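Local coordinates for hypothetical protein Atu2299 (Agrobacterium tumefaciens, PDB 2HLY) that is of unknown function but belongs to a family grouped with the papain-like (clan CA) peptidases, whose fold it probably shares, at residues G59-N64 with N87-V92. Numbering follows the deposited sequence.
Sequences GLAAYN and NFHCWV
The backbone N of G59 donates to the carbonyl O of H89 over 3.0 Å. The return bond, from H89 N to G59 O, is weak at 3.3 Å. Together they make G59 and H89 an antiparallel hydrogen-bonded pair, which is the whole of the backbone pairing here: the chain turns a corner at G59, and strand 60-64 leaves at 75° to strand 89-92 to join a different sheet. The glycine's backbone torsions lie in a region poorly accessible to other residues. Two aromatic rings approach its N from nearly opposite sides, F88 through CZ at 3.5 Å and W91 through CZ3, also at 3.5 Å. F88 reaches back over the turn, its CE1 lying 3.6 Å from G59 CA and one ring face under G59 O, while helix 146-152 packs on the same side chain. W91 CG sits between its own backbone N and carbonyl carbon (chi1 59°), and the six-membered end of the indole extends to A61 CB, 4.2 Å from CZ3; its NE1 bonds E93. The same methyl is also met by H89 CD2, at 3.8 Å. As in papain-like folds, this histidine stands on a strand beside the long helix 31-50, touching S35, and its NE2 bonds D100 on the following strand, an arrangement consistent with the His-Asp pair of that clan, though whether this protein is a peptidase is not established. Y63 OH meets the same imidazole edge to edge, 4.3 Å from NE2 without a bond between them; the hydroxyl instead pairs with that of Y142 and, weakly, with D100 OD2, the oxygen that is also hydrogen-bonded to H89 NE2.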
loop_
_atom_site.group_PDB
_atom_site.type_symbol
_atom_site.label_atom_id
_atom_site.label_comp_id
_atom_site.label_asym_id
_atom_site.label_seq_id
_atom_site.Cartn_x
_atom_site.Cartn_y
_atom_site.Cartn_z
ATOM N N GLY A 59 7.150 8.207 5.856
ATOM C CA GLY A 59 7.338 9.235 6.870
ATOM C C GLY A 59 6.037 9.380 7.621
ATOM O O GLY A 59 5.480 8.389 8.116
ATOM N N LEU A 60 5.567 10.619 7.694
ATOM C CA LEU A 60 4.303 10.936 8.362
ATOM C C LEU A 60 3.189 10.966 7.312
ATOM O O LEU A 60 3.361 11.544 6.234
ATOM C CB LEU A 60 4.414 12.301 9.065
ATOM C CG LEU A 60 3.184 12.763 9.835
ATOM C CD1 LEU A 60 3.594 13.578 11.061
ATOM C CD2 LEU A 60 2.202 13.535 8.932
ATOM N N ALA A 61 2.056 10.331 7.618
ATOM C CA ALA A 61 0.918 10.331 6.684
ATOM C C ALA A 61 -0.378 10.510 7.457
ATOM O O ALA A 61 -0.521 9.992 8.570
ATOM C CB ALA A 61 0.869 9.052 5.865
ATOM N N ALA A 62 -1.305 11.257 6.874
ATOM C CA ALA A 62 -2.614 11.469 7.500
ATOM C C ALA A 62 -3.676 11.511 6.429
ATOM O O ALA A 62 -3.431 12.040 5.351
ATOM C CB ALA A 62 -2.625 12.758 8.283
ATOM N N TYR A 63 -4.849 10.961 6.735
ATOM C CA TYR A 63 -5.948 10.897 5.778
ATOM C C TYR A 63 -7.245 11.281 6.457
ATOM O O TYR A 63 -7.469 10.893 7.608
ATOM C CB TYR A 63 -6.140 9.454 5.320
ATOM C CG TYR A 63 -4.998 8.882 4.539
ATOM C CD1 TYR A 63 -4.869 9.178 3.177
ATOM C CD2 TYR A 63 -4.076 8.004 5.137
ATOM C CE1 TYR A 63 -3.824 8.645 2.425
ATOM C CE2 TYR A 63 -3.016 7.465 4.386
ATOM C CZ TYR A 63 -2.911 7.791 3.033
ATOM O OH TYR A 63 -1.893 7.273 2.259
ATOM N N ASN A 64 -8.108 12.011 5.756
ATOM C CA ASN A 64 -9.482 12.120 6.212
ATOM C C ASN A 64 -10.268 11.051 5.470
ATOM O O ASN A 64 -10.401 11.117 4.253
ATOM C CB ASN A 64 -10.064 13.513 5.930
ATOM C CG ASN A 64 -11.538 13.604 6.308
ATOM O OD1 ASN A 64 -12.291 12.628 6.164
ATOM N ND2 ASN A 64 -11.960 14.767 6.799
ATOM N N ASN A 87 3.951 3.427 14.042
ATOM C CA ASN A 87 3.164 4.501 13.390
ATOM C C ASN A 87 3.799 5.070 12.119
ATOM O O ASN A 87 3.185 5.902 11.449
ATOM C CB ASN A 87 2.849 5.655 14.352
ATOM C CG ASN A 87 1.875 5.264 15.436
ATOM O OD1 ASN A 87 0.966 4.460 15.212
ATOM N ND2 ASN A 87 2.049 5.838 16.618
ATOM N N PHE A 88 5.024 4.654 11.818
ATOM C CA PHE A 88 5.654 4.987 10.538
ATOM C C PHE A 88 4.800 4.415 9.403
ATOM O O PHE A 88 4.260 3.311 9.520
ATOM C CB PHE A 88 7.047 4.380 10.473
ATOM C CG PHE A 88 7.872 4.900 9.339
ATOM C CD1 PHE A 88 8.533 6.111 9.473
ATOM C CD2 PHE A 88 7.989 4.183 8.155
ATOM C CE1 PHE A 88 9.303 6.612 8.444
ATOM C CE2 PHE A 88 8.768 4.687 7.106
ATOM C CZ PHE A 88 9.407 5.907 7.262
ATOM N N HIS A 89 4.677 5.168 8.313
ATOM C CA HIS A 89 3.844 4.729 7.196
ATOM C C HIS A 89 4.487 5.003 5.842
ATOM O O HIS A 89 5.163 6.016 5.676
ATOM C CB HIS A 89 2.476 5.402 7.276
ATOM C CG HIS A 89 1.457 4.802 6.362
ATOM N ND1 HIS A 89 0.906 3.560 6.592
ATOM C CD2 HIS A 89 0.894 5.264 5.220
ATOM C CE1 HIS A 89 0.037 3.284 5.631
ATOM N NE2 HIS A 89 0.011 4.304 4.789
ATOM N N CYS A 90 4.294 4.080 4.892
ATOM C CA CYS A 90 4.813 4.230 3.530
ATOM C C CYS A 90 3.677 4.330 2.535
ATOM O O CYS A 90 2.589 3.780 2.772
ATOM C CB CYS A 90 5.658 3.019 3.141
ATOM S SG CYS A 90 7.156 2.860 4.108
ATOM N N TRP A 91 3.959 4.970 1.411
ATOM C CA TRP A 91 3.003 5.088 0.295
ATOM C C TRP A 91 3.793 5.028 -1.019
ATOM O O TRP A 91 5.019 4.853 -1.006
ATOM C CB TRP A 91 2.227 6.397 0.406
ATOM C CG TRP A 91 3.095 7.604 0.383
ATOM C CD1 TRP A 91 3.464 8.339 -0.705
ATOM C CD2 TRP A 91 3.713 8.229 1.519
ATOM N NE1 TRP A 91 4.270 9.382 -0.324
ATOM C CE2 TRP A 91 4.444 9.335 1.037
ATOM C CE3 TRP A 91 3.706 7.965 2.893
ATOM C CZ2 TRP A 91 5.170 10.181 1.884
ATOM C CZ3 TRP A 91 4.438 8.797 3.739
ATOM C CH2 TRP A 91 5.147 9.901 3.231
ATOM N N VAL A 92 3.102 5.175 -2.152
ATOM C CA VAL A 92 3.773 5.175 -3.450
ATOM C C VAL A 92 3.496 6.499 -4.143
ATOM O O VAL A 92 2.383 7.029 -4.049
ATOM C CB VAL A 92 3.260 4.020 -4.336
ATOM C CG1 VAL A 92 3.931 4.056 -5.704
ATOM C CG2 VAL A 92 3.574 2.703 -3.665
#